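Putative enoyl-CoA hydratase/isomerase (Acinetobacter baumannii, PDB 3FDU) probably acts on the acyl chain of coenzyme A thioesters, as a hydratase or isomerase of the crotonase family. Local coordinates at residues A[87-92]-A[223-228]. The protein carries 4 engineered substitutions. Sequence-based numbering, arbitrary orientation.
Sequences PPFVLL and ECIDHE
Between 87-92 and 223-228 the CA atoms come closest, 7.0 Å, at F89 and I225. The touching atoms are CD1 of F89 and CG2 of I225, 4.2 Å apart, and the methyl lies near the plane of the phenyl ring, so it abuts the ring edge and does not cover a face. Both CB atoms point toward the opposite helix, yet the two side chains run alongside one another with opposite headings. In F89, chi1 of -50° puts CG beside the backbone N and anti to the carbonyl carbon. On I225, chi1 of -68° turns CG2 anti to the backbone N, where it reaches F89, and CG1 anti to the carbonyl carbon, carrying CD1 toward the carbonyl O of L92, 4.5 Å away. That second approach is loose; the L92 side chain also starts toward 223-228 but stays 4.6 Å from it at nearest. No hydrogen bond links the segments, and the contact is light and apolar. In the crotonase-type fold expected from the family, it joins helix 87-97, which leads into the sheet strand 102-106, to the long helix 218-236 near the C-terminal end of the chain. Polar groups flank the apolar pair. D226 starts away from 87-92, but its carboxylate turns back, and OD1 forms a salt bridge with K93, adding an ionic tie between the same two helices. Both carboxylate oxygens of the buried E228 are bonded, OE1 to the backbone N of G146 and OE2 to OG of S148, which would restrict rotation of the group. The side chain of F89 also rests on E144, in the loop before helix 147-155.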
loop_
_atom_site.group_PDB
_atom_site.type_symbol
_atom_site.label_atom_id
_atom_site.label_comp_id
_atom_site.label_asym_id
_atom_site.label_seq_id
_atom_site.Cartn_x
_atom_site.Cartn_y
_atom_site.Cartn_z
ATOM N N PRO A 87 -22.818 5.690 -17.327
ATOM C CA PRO A 87 -23.275 6.082 -15.959
ATOM C C PRO A 87 -22.434 5.640 -14.773
ATOM O O PRO A 87 -22.157 6.471 -13.929
ATOM C CB PRO A 87 -24.713 5.530 -15.888
ATOM C CG PRO A 87 -25.192 5.629 -17.383
ATOM C CD PRO A 87 -23.943 5.182 -18.144
ATOM N N PRO A 88 -21.968 4.378 -14.721
ATOM C CA PRO A 88 -21.145 4.047 -13.527
ATOM C C PRO A 88 -19.865 4.890 -13.421
ATOM O O PRO A 88 -19.462 5.197 -12.332
ATOM C CB PRO A 88 -20.726 2.588 -13.744
ATOM C CG PRO A 88 -21.582 2.045 -14.870
ATOM C CD PRO A 88 -22.172 3.220 -15.616
ATOM N N PHE A 89 -19.193 5.201 -14.529
ATOM C CA PHE A 89 -17.984 6.070 -14.438
ATOM C C PHE A 89 -18.302 7.497 -14.014
ATOM O O PHE A 89 -17.490 8.162 -13.332
ATOM C CB PHE A 89 -17.220 6.021 -15.755
ATOM C CG PHE A 89 -16.976 4.626 -16.223
ATOM C CD1 PHE A 89 -15.989 3.875 -15.653
ATOM C CD2 PHE A 89 -17.759 4.059 -17.226
ATOM C CE1 PHE A 89 -15.754 2.560 -16.083
ATOM C CE2 PHE A 89 -17.556 2.758 -17.637
ATOM C CZ PHE A 89 -16.563 1.986 -17.039
ATOM N N VAL A 90 -19.481 7.978 -14.398
ATOM C CA VAL A 90 -19.962 9.315 -13.965
ATOM C C VAL A 90 -20.116 9.360 -12.415
ATOM O O VAL A 90 -19.641 10.284 -11.753
ATOM C CB VAL A 90 -21.317 9.722 -14.650
ATOM C CG1 VAL A 90 -21.911 11.071 -14.019
ATOM C CG2 VAL A 90 -21.114 9.920 -16.185
ATOM N N LEU A 91 -20.740 8.333 -11.846
ATOM C CA LEU A 91 -20.866 8.201 -10.378
ATOM C C LEU A 91 -19.482 8.129 -9.735
ATOM O O LEU A 91 -19.207 8.864 -8.755
ATOM C CB LEU A 91 -21.706 6.964 -10.001
ATOM C CG LEU A 91 -21.726 6.592 -8.501
ATOM C CD1 LEU A 91 -22.186 7.792 -7.705
ATOM C CD2 LEU A 91 -22.678 5.372 -8.271
ATOM N N LEU A 92 -18.622 7.239 -10.247
ATOM C CA LEU A 92 -17.315 7.095 -9.631
ATOM C C LEU A 92 -16.511 8.383 -9.651
ATOM O O LEU A 92 -15.844 8.698 -8.674
ATOM C CB LEU A 92 -16.508 5.943 -10.242
ATOM C CG LEU A 92 -17.025 4.519 -9.912
ATOM C CD1 LEU A 92 -16.693 3.506 -11.057
ATOM C CD2 LEU A 92 -16.462 4.046 -8.602
ATOM N N GLU A 223 -8.035 10.492 -14.854
ATOM C CA GLU A 223 -7.440 9.871 -16.048
ATOM C C GLU A 223 -7.440 8.339 -16.014
ATOM O O GLU A 223 -7.680 7.691 -17.055
ATOM C CB GLU A 223 -6.007 10.399 -16.306
ATOM C CG GLU A 223 -6.009 11.838 -16.906
ATOM C CD GLU A 223 -4.661 12.595 -16.747
ATOM O OE1 GLU A 223 -3.747 12.090 -16.055
ATOM O OE2 GLU A 223 -4.531 13.719 -17.316
ATOM N N CYS A 224 -7.147 7.762 -14.849
ATOM C CA CYS A 224 -7.158 6.297 -14.705
ATOM C C CYS A 224 -8.585 5.757 -14.872
ATOM O O CYS A 224 -8.811 4.809 -15.633
ATOM C CB CYS A 224 -6.577 5.878 -13.355
ATOM S SG CYS A 224 -6.594 4.061 -13.082
ATOM N N ILE A 225 -9.557 6.367 -14.189
ATOM C CA ILE A 225 -10.961 5.978 -14.384
ATOM C C ILE A 225 -11.382 5.969 -15.880
ATOM O O ILE A 225 -12.003 5.020 -16.360
ATOM C CB ILE A 225 -11.889 6.866 -13.523
ATOM C CG1 ILE A 225 -11.622 6.509 -12.041
ATOM C CG2 ILE A 225 -13.450 6.659 -13.886
ATOM C CD1 ILE A 225 -12.223 7.519 -11.011
ATOM N N ASP A 226 -10.977 7.013 -16.602
ATOM C CA ASP A 226 -11.373 7.202 -18.027
ATOM C C ASP A 226 -10.702 6.179 -18.928
ATOM O O ASP A 226 -11.313 5.660 -19.839
ATOM C CB ASP A 226 -11.082 8.633 -18.501
ATOM C CG ASP A 226 -12.120 9.671 -17.971
ATOM O OD1 ASP A 226 -13.263 9.342 -17.570
ATOM O OD2 ASP A 226 -11.805 10.866 -17.976
ATOM N N HIS A 227 -9.450 5.866 -18.657
ATOM C CA HIS A 227 -8.735 4.960 -19.540
ATOM C C HIS A 227 -9.214 3.518 -19.244
ATOM O O HIS A 227 -9.339 2.681 -20.140
ATOM C CB HIS A 227 -7.221 5.086 -19.337
ATOM C CG HIS A 227 -6.455 3.969 -19.961
ATOM N ND1 HIS A 227 -6.565 3.659 -21.307
ATOM C CD2 HIS A 227 -5.630 3.037 -19.420
ATOM C CE1 HIS A 227 -5.809 2.611 -21.577
ATOM N NE2 HIS A 227 -5.230 2.213 -20.451
ATOM N N GLU A 228 -9.483 3.232 -17.976
ATOM C CA GLU A 228 -10.146 1.956 -17.641
ATOM C C GLU A 228 -11.477 1.836 -18.382
ATOM O O GLU A 228 -11.816 0.752 -18.903
ATOM C CB GLU A 228 -10.427 1.858 -16.144
ATOM C CG GLU A 228 -9.209 1.440 -15.320
ATOM C CD GLU A 228 -9.568 1.214 -13.829
ATOM O OE1 GLU A 228 -10.733 1.517 -13.458
ATOM O OE2 GLU A 228 -8.686 0.740 -13.056
#